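Local coordinates for cytidylate kinase-like family protein (Eubacterium ventriosum, PDB 3FDI) that is of unknown function but, as a cytidylate kinase-like member of the P-loop NTPase clan, probably binds nucleotides and may transfer phosphate between them, at residues B[150-153]-B[154-157]; B[138-141]-B[142-146]; B[127-130]-B[131-135]; B[33-36]-B[37-41]. All blocks are in the same frame, centred on the assembly; numbering follows the deposited sequence.

Contact 1: residues B[150-153]-B[154-157]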
# COMPACT_ATOMS: atom_id res chain seq x y z
N LYS B 150 -1.88 -16.97 5.76
CA LYS B 150 -2.10 -15.54 5.91
C LYS B 150 -1.34 -14.92 7.10
O LYS B 150 -0.94 -13.76 7.07
CB LYS B 150 -3.61 -15.28 6.00
CG LYS B 150 -4.08 -14.01 6.70
CD LYS B 150 -5.56 -14.18 6.98
CE LYS B 150 -6.15 -12.94 7.62
NZ LYS B 150 -7.53 -13.17 8.12
N LYS B 151 -1.13 -15.69 8.15
CA LYS B 151 -0.44 -15.14 9.32
C LYS B 151 1.06 -14.99 9.09
O LYS B 151 1.65 -13.96 9.39
CB LYS B 151 -0.67 -16.03 10.53
CG LYS B 151 -0.18 -15.40 11.81
CD LYS B 151 -1.19 -15.54 12.86
CE LYS B 151 -0.81 -14.87 14.18
NZ LYS B 151 -1.66 -15.43 15.32
N MSE B 152 1.64 -16.02 8.53
CA MSE B 152 3.05 -16.06 8.27
C MSE B 152 3.43 -15.05 7.22
O MSE B 152 4.42 -14.34 7.38
CB MSE B 152 3.42 -17.43 7.78
CG MSE B 152 3.24 -18.51 8.81
SE MSE B 152 4.40 -18.33 10.34
CE MSE B 152 6.10 -17.88 9.51
N ASP B 153 2.63 -14.99 6.15
CA ASP B 153 2.84 -13.97 5.14
C ASP B 153 2.75 -12.55 5.72
O ASP B 153 3.64 -11.73 5.47
CB ASP B 153 1.91 -14.15 3.90
CG ASP B 153 2.25 -15.41 3.04
OD1 ASP B 153 3.35 -16.01 3.13
OD2 ASP B 153 1.41 -15.80 2.23
N LYS B 154 1.72 -12.25 6.52
CA LYS B 154 1.68 -10.95 7.21
C LYS B 154 2.90 -10.77 8.11
O LYS B 154 3.48 -9.71 8.13
CB LYS B 154 0.36 -10.73 7.99
CG LYS B 154 -0.79 -10.31 7.02
CD LYS B 154 -2.18 -9.95 7.73
CE LYS B 154 -2.33 -8.43 8.05
NZ LYS B 154 -3.51 -8.06 8.96
N MSE B 155 3.33 -11.84 8.76
CA MSE B 155 4.47 -11.77 9.65
C MSE B 155 5.75 -11.37 8.87
O MSE B 155 6.49 -10.47 9.28
CB MSE B 155 4.68 -13.12 10.34
CG MSE B 155 4.81 -12.99 11.86
SE MSE B 155 4.28 -14.65 12.77
CE MSE B 155 5.92 -15.57 12.17
N ARG B 156 6.00 -12.05 7.75
CA ARG B 156 7.17 -11.79 6.90
C ARG B 156 7.16 -10.42 6.23
O ARG B 156 8.20 -9.75 6.11
CB ARG B 156 7.25 -12.86 5.82
CG ARG B 156 7.89 -14.05 6.29
CD ARG B 156 7.45 -15.24 5.50
NE ARG B 156 7.82 -16.42 6.29
CZ ARG B 156 7.83 -17.66 5.84
NH1 ARG B 156 7.49 -17.93 4.60
NH2 ARG B 156 8.22 -18.61 6.63
N LYS B 157 5.98 -10.02 5.78
CA LYS B 157 5.77 -8.71 5.21
C LYS B 157 6.08 -7.63 6.23
O LYS B 157 6.78 -6.68 5.93
CB LYS B 157 4.34 -8.59 4.69
CG LYS B 157 3.87 -7.21 4.31
CD LYS B 157 2.51 -7.27 3.52
CE LYS B 157 1.81 -5.89 3.46
NZ LYS B 157 0.69 -5.82 2.41
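R156 N donates to M152 O at 2.8 Å with an N-H...O angle of 163°, one of four successive i to i+4 backbone bonds that join 150-153 to 154-157 within helix 142-163. K157 N reaches D153 O at 2.9 Å. The series is completed by K154 N to K150 O at 3.1 Å and M155 N to K151 O at 2.8 Å.

The polar ends of several side chains are used elsewhere. D153 OD1 accepts from F15 N in the loop after strand 8-13, the position of the phosphate-binding P-loop in this clan, and a sulfate ion, probably from the crystallisation liquor, lies about 4 Å from the R156 side chain, whose guanidinium is also close to that of R13; this is consistent with an anion-binding pocket. K151 NZ is bonded to F64 O and I67 O of the second subunit, and K154 NZ to N161 O, F162 O and C164 O of that same subunit.

Among the side chains, the selenomethionines M152 and M155 run alongside each other, their methyls CE and CE 3.5 Å apart. M152 bends at both chi2 and chi3 (-64° and -44°), which turns its CE forward along the helix, toward the R156 guanidinium, where it lies 3.6 Å from NH2. Replacing R156 by an alanine is likely to leave the M152 methyl without its guanidinium neighbour and to remove a positive charge beside the sulfate. R156 stretches out from CG to NE, its CG 3.6 Å from M152 O.

Contact 2: residues B[138-141]-B[142-146]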
# COMPACT_ATOMS: atom_id res chain seq x y z
N GLU B 138 2.05 -29.86 7.71
CA GLU B 138 1.75 -29.52 9.10
C GLU B 138 0.62 -30.34 9.75
O GLU B 138 0.15 -30.00 10.86
CB GLU B 138 1.45 -28.01 9.21
CG GLU B 138 2.63 -27.08 8.84
CD GLU B 138 3.82 -27.16 9.82
OE1 GLU B 138 4.44 -26.12 10.15
OE2 GLU B 138 4.15 -28.28 10.27
N GLY B 139 0.19 -31.41 9.08
CA GLY B 139 -0.81 -32.34 9.62
C GLY B 139 -2.06 -31.60 10.03
O GLY B 139 -2.61 -31.83 11.10
N VAL B 140 -2.51 -30.71 9.16
CA VAL B 140 -3.52 -29.74 9.50
C VAL B 140 -4.62 -29.80 8.43
O VAL B 140 -4.39 -30.35 7.34
CB VAL B 140 -2.84 -28.34 9.60
CG1 VAL B 140 -2.79 -27.62 8.23
CG2 VAL B 140 -3.51 -27.48 10.61
N ASP B 141 -5.80 -29.27 8.73
CA ASP B 141 -6.89 -29.18 7.75
C ASP B 141 -6.77 -27.94 6.85
O ASP B 141 -5.87 -27.10 7.03
CB ASP B 141 -8.26 -29.17 8.45
CG ASP B 141 -8.55 -27.88 9.21
OD1 ASP B 141 -7.75 -26.95 9.18
OD2 ASP B 141 -9.61 -27.80 9.85
N GLU B 142 -7.68 -27.84 5.88
CA GLU B 142 -7.67 -26.73 4.92
C GLU B 142 -7.78 -25.36 5.62
O GLU B 142 -6.96 -24.46 5.34
CB GLU B 142 -8.79 -26.87 3.88
CG GLU B 142 -8.82 -25.72 2.90
CD GLU B 142 -9.97 -25.73 1.93
OE1 GLU B 142 -10.93 -26.49 2.14
OE2 GLU B 142 -9.93 -24.95 0.97
N LYS B 143 -8.78 -25.24 6.51
CA LYS B 143 -9.09 -24.02 7.26
C LYS B 143 -7.84 -23.49 7.94
O LYS B 143 -7.42 -22.35 7.72
CB LYS B 143 -10.19 -24.30 8.31
CG LYS B 143 -10.58 -23.13 9.29
CD LYS B 143 -11.54 -23.63 10.46
CE LYS B 143 -11.96 -22.47 11.40
NZ LYS B 143 -13.23 -22.69 12.16
N THR B 144 -7.22 -24.34 8.75
CA THR B 144 -6.00 -23.97 9.43
C THR B 144 -4.87 -23.60 8.46
O THR B 144 -4.21 -22.61 8.65
CB THR B 144 -5.54 -25.08 10.34
OG1 THR B 144 -6.61 -25.41 11.20
CG2 THR B 144 -4.34 -24.65 11.20
N ALA B 145 -4.66 -24.43 7.44
CA ALA B 145 -3.64 -24.19 6.44
C ALA B 145 -3.76 -22.78 5.96
O ALA B 145 -2.78 -22.04 5.95
CB ALA B 145 -3.80 -25.15 5.29
N LEU B 146 -4.96 -22.38 5.56
CA LEU B 146 -5.10 -21.05 4.97
C LEU B 146 -4.90 -19.89 5.96
O LEU B 146 -4.41 -18.83 5.58
CB LEU B 146 -6.39 -20.89 4.14
CG LEU B 146 -6.11 -21.18 2.65
CD1 LEU B 146 -6.64 -22.56 2.27
CD2 LEU B 146 -6.65 -20.10 1.70
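D141 and T144 form an N-terminal helix cap at the surface turn between helix 127-138 and helix 142-163. D141 is the N-cap residue. Its OD1 accepts from T144 N at 2.7 Å and from T144 OG1 at 2.8 Å. Both donors come to the syn side of this oxygen but from opposite faces of the carboxylate plane, the hydroxyl standing 35° out of it and the amide 23°. Two bonds thus grip a single carboxylate oxygen, which should limit rotation of the group, and the negative charge would probably be stabilised by the helix dipole. The torsions fit this: D141 CG lies between its backbone N and carbonyl carbon (chi1 71°), bringing OD1 over the first turn, while T144 OG1 stands beside its own backbone N, so that hydroxyl and amide can share one acceptor. The first helical backbone bond follows, A145 N to D141 O at 3.0 Å.

T144 also packs against P68 of the second subunit. V140 turns its side chain toward the new helix, with CG1 4.0 Å from A145 CB. A145 continues this apolar contact to V134 and M135 of helix 127-138, and L146 rests on K127 and T131 of that same helix.

Contact 3: residues B[127-130]-B[131-135]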
# COMPACT_ATOMS: atom_id res chain seq x y z
N LYS B 127 -3.05 -20.71 -4.55
CA LYS B 127 -3.66 -21.22 -3.31
C LYS B 127 -3.69 -22.74 -3.17
O LYS B 127 -3.05 -23.27 -2.25
CB LYS B 127 -5.06 -20.71 -3.13
CG LYS B 127 -5.16 -19.29 -2.62
CD LYS B 127 -6.49 -19.14 -1.82
CE LYS B 127 -6.95 -17.68 -1.69
NZ LYS B 127 -8.37 -17.67 -1.20
N ASP B 128 -4.40 -23.44 -4.06
CA ASP B 128 -4.50 -24.92 -3.99
C ASP B 128 -3.15 -25.59 -3.69
O ASP B 128 -3.02 -26.34 -2.73
CB ASP B 128 -5.01 -25.52 -5.31
CG ASP B 128 -6.38 -24.99 -5.72
OD1 ASP B 128 -6.97 -24.18 -4.96
OD2 ASP B 128 -6.85 -25.40 -6.80
N THR B 129 -2.16 -25.26 -4.53
CA THR B 129 -0.83 -25.86 -4.43
C THR B 129 -0.23 -25.65 -3.05
O THR B 129 0.20 -26.62 -2.42
CB THR B 129 0.09 -25.29 -5.51
OG1 THR B 129 -0.53 -25.51 -6.78
CG2 THR B 129 1.46 -25.95 -5.49
N LYS B 130 -0.21 -24.39 -2.58
CA LYS B 130 0.25 -24.05 -1.22
C LYS B 130 -0.56 -24.72 -0.11
O LYS B 130 0.01 -25.27 0.83
CB LYS B 130 0.23 -22.52 -0.97
CG LYS B 130 1.14 -21.68 -1.84
CD LYS B 130 1.26 -20.23 -1.41
CE LYS B 130 0.08 -19.39 -1.82
NZ LYS B 130 0.28 -17.89 -1.57
N THR B 131 -1.89 -24.68 -0.19
CA THR B 131 -2.69 -25.25 0.88
C THR B 131 -2.44 -26.74 0.95
O THR B 131 -2.42 -27.33 2.03
CB THR B 131 -4.23 -24.95 0.80
OG1 THR B 131 -4.95 -26.08 0.28
CG2 THR B 131 -4.55 -23.71 0.03
N LYS B 132 -2.23 -27.35 -0.20
CA LYS B 132 -2.00 -28.78 -0.20
C LYS B 132 -0.66 -29.00 0.49
O LYS B 132 -0.57 -29.79 1.43
CB LYS B 132 -2.06 -29.39 -1.62
CG LYS B 132 -3.33 -30.28 -1.90
CD LYS B 132 -3.71 -30.37 -3.39
CE LYS B 132 -4.06 -28.98 -3.98
NZ LYS B 132 -4.64 -29.04 -5.35
N ARG B 133 0.36 -28.24 0.09
CA ARG B 133 1.70 -28.48 0.66
C ARG B 133 1.71 -28.26 2.17
O ARG B 133 2.32 -29.05 2.89
CB ARG B 133 2.80 -27.64 -0.02
CG ARG B 133 4.11 -27.51 0.82
CD ARG B 133 5.33 -27.09 0.02
NE ARG B 133 4.97 -26.67 -1.32
CZ ARG B 133 5.34 -27.28 -2.45
NH1 ARG B 133 4.91 -26.79 -3.60
NH2 ARG B 133 6.14 -28.36 -2.43
N VAL B 134 1.02 -27.21 2.63
CA VAL B 134 0.94 -26.87 4.06
C VAL B 134 0.17 -27.93 4.93
O VAL B 134 0.65 -28.32 6.00
CB VAL B 134 0.31 -25.46 4.27
CG1 VAL B 134 0.05 -25.17 5.73
CG2 VAL B 134 1.22 -24.34 3.65
N MSE B 135 -1.02 -28.33 4.49
CA MSE B 135 -1.78 -29.39 5.21
C MSE B 135 -0.95 -30.65 5.39
O MSE B 135 -0.86 -31.20 6.49
CB MSE B 135 -3.05 -29.76 4.45
CG MSE B 135 -4.03 -28.62 4.31
SE MSE B 135 -5.39 -29.17 3.06
CE MSE B 135 -6.26 -30.56 4.20
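K132 N bonds to D128 O at 2.8 Å, R133 N to T129 O at 3.0 Å and V134 N to K130 O at 2.8 Å, the regular i to i+4 backbone pattern of helix 127-138.

Charge plays a looser part. K132 bends at chi3 (-62°), which folds its end back over the preceding turn: NZ comes to 3.5 Å from D128 CB, yet remains 4.5 Å from D128 OD2, beyond a salt bridge. Any attraction between the two charges would therefore probably be weak. K130 NZ makes its salt bridge with E14, and T129 OG1 bonds to D126 just ahead of the helix.

A third group consists of van der Waals contacts of methyl groups with polar groups. T129 and R133 lie side by side, with the T129 methyl CG2 4.0 Å from R133 NH1, obliquely placed to the guanidinium. V134 CG2 leans on K130 O at 3.2 Å. Beyond the two segments, K130 touches M149 of helix 142-163.

R133 bends at chi3 (10°), and its NE donates to G16 O, while a sulfate ion sits about 4 Å from its side chain. Since G16 belongs to the glycine-rich segment after strand 8-13, the geometry is consistent with an arginine set beside the phosphate-binding loop of a P-loop NTPase fold.

Contact 4: residues B[33-36]-B[37-41]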
# COMPACT_ATOMS: atom_id res chain seq x y z
N PRO B 33 26.48 -23.38 1.48
CA PRO B 33 25.59 -23.44 2.62
C PRO B 33 24.24 -22.79 2.40
O PRO B 33 24.11 -21.83 1.61
CB PRO B 33 26.33 -22.66 3.71
CG PRO B 33 27.62 -22.26 3.13
CD PRO B 33 27.66 -22.55 1.72
N LEU B 34 23.24 -23.31 3.12
CA LEU B 34 21.89 -22.77 3.17
C LEU B 34 21.77 -22.16 4.56
O LEU B 34 21.80 -22.92 5.52
CB LEU B 34 20.87 -23.89 2.95
CG LEU B 34 19.43 -23.47 3.24
CD1 LEU B 34 19.09 -22.20 2.47
CD2 LEU B 34 18.47 -24.58 2.89
N TYR B 35 21.74 -20.83 4.66
CA TYR B 35 21.45 -20.11 5.92
C TYR B 35 19.98 -19.74 5.99
O TYR B 35 19.38 -19.31 5.01
CB TYR B 35 22.24 -18.80 6.08
CG TYR B 35 23.73 -18.97 6.04
CD1 TYR B 35 24.34 -19.90 6.84
CD2 TYR B 35 24.52 -18.25 5.18
CE1 TYR B 35 25.69 -20.09 6.77
CE2 TYR B 35 25.88 -18.42 5.11
CZ TYR B 35 26.45 -19.33 5.89
OH TYR B 35 27.82 -19.49 5.84
N SER B 36 19.44 -19.86 7.19
CA SER B 36 18.04 -19.61 7.50
C SER B 36 18.01 -18.87 8.82
O SER B 36 19.00 -18.89 9.60
CB SER B 36 17.33 -20.93 7.77
OG SER B 36 17.93 -21.55 8.92
N LYS B 37 16.83 -18.30 9.11
CA LYS B 37 16.51 -17.76 10.43
C LYS B 37 16.97 -18.74 11.59
O LYS B 37 17.60 -18.33 12.56
CB LYS B 37 15.01 -17.42 10.53
CG LYS B 37 14.67 -16.52 11.74
CD LYS B 37 13.17 -16.48 12.06
CE LYS B 37 12.90 -15.49 13.14
NZ LYS B 37 13.30 -15.99 14.47
N GLU B 38 16.70 -20.02 11.44
CA GLU B 38 17.08 -20.99 12.47
C GLU B 38 18.60 -20.97 12.76
O GLU B 38 19.05 -20.97 13.91
CB GLU B 38 16.67 -22.38 12.00
CG GLU B 38 17.19 -23.51 12.93
CD GLU B 38 17.19 -24.87 12.28
OE1 GLU B 38 16.56 -25.02 11.22
OE2 GLU B 38 17.81 -25.79 12.86
N LEU B 39 19.38 -20.99 11.70
CA LEU B 39 20.81 -21.07 11.83
C LEU B 39 21.32 -19.75 12.37
O LEU B 39 22.18 -19.73 13.25
CB LEU B 39 21.38 -21.35 10.46
CG LEU B 39 22.83 -21.70 10.36
CD1 LEU B 39 23.04 -22.59 9.10
CD2 LEU B 39 23.64 -20.40 10.32
N LEU B 40 20.80 -18.64 11.84
CA LEU B 40 21.18 -17.31 12.31
C LEU B 40 20.77 -17.09 13.75
O LEU B 40 21.47 -16.42 14.48
CB LEU B 40 20.60 -16.20 11.39
CG LEU B 40 21.37 -15.98 10.07
CD1 LEU B 40 20.76 -14.91 9.19
CD2 LEU B 40 22.82 -15.62 10.40
N ASP B 41 19.68 -17.70 14.19
CA ASP B 41 19.36 -17.68 15.60
C ASP B 41 20.50 -18.20 16.44
O ASP B 41 20.79 -17.62 17.50
CB ASP B 41 18.07 -18.43 15.88
CG ASP B 41 16.84 -17.62 15.46
OD1 ASP B 41 16.97 -16.39 15.27
OD2 ASP B 41 15.75 -18.20 15.29
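S36 receives the amide of L39 on its side chain, an N-cap that starts helix 37-43 directly after strand 34-35, at one margin of the parallel sheet of this P-loop kinase-like fold. K37, the first helical residue, runs extended and then bends at chi4 (-76°), bringing NZ to 3.4 Å from D41 OD2 in a weak salt bridge one turn on; a sulfate ion lies about 4 Å from the K37 side chain, and R106 is a neighbour.

E38 lays its CB 3.4 Å from S36 OG, covering one flank of the cap. At L39 the backbone N donates to S36 OG over 3.2 Å. The serine can do this because, with chi1 at 63°, its hydroxyl is turned to face the amides at the helix start. Without that hydroxyl, as with an alanine here, the L39 amide would probably lose its side-chain acceptor and the start of the helix would be weakened.

The L39 side chain returns toward the strand and crosses Y35 obliquely: CD1 lies in the plane of the ring at its edge, and CD2 is 3.6 Å from Y35 CD1. The tyrosine also meets F89 edge-to-face and F101 with its ring inclined, and L40 reaches into the same region, against F89, I90 and I103.

The L40 amide closes the first helical turn on S36 O at 2.9 Å, and with an N-H...O angle of 175° that bond is almost straight.

Along the chain the order is contact 4, contact 3, contact 2, contact 1. The last three follow two successive helices joined by a short turn: contact 3 lies in helix 127-138, contact 2 at the turn into helix 142-163, and contact 1 farther along that second helix. Contacts 2 and 3 have centres about 9 Å apart and touch, V140 N lying 3.2 Å from M135 O in a probable hydrogen bond, whereas contact 1 is centred about 16 Å from each. Contact 4 stands apart, its centre about 19 Å from contact 1 and 26 Å from contact 2, at the sheet margin. Sulfate ions, probably from the crystallisation liquor, lie near contacts 1, 3 and 4 and may mark anion-binding regions.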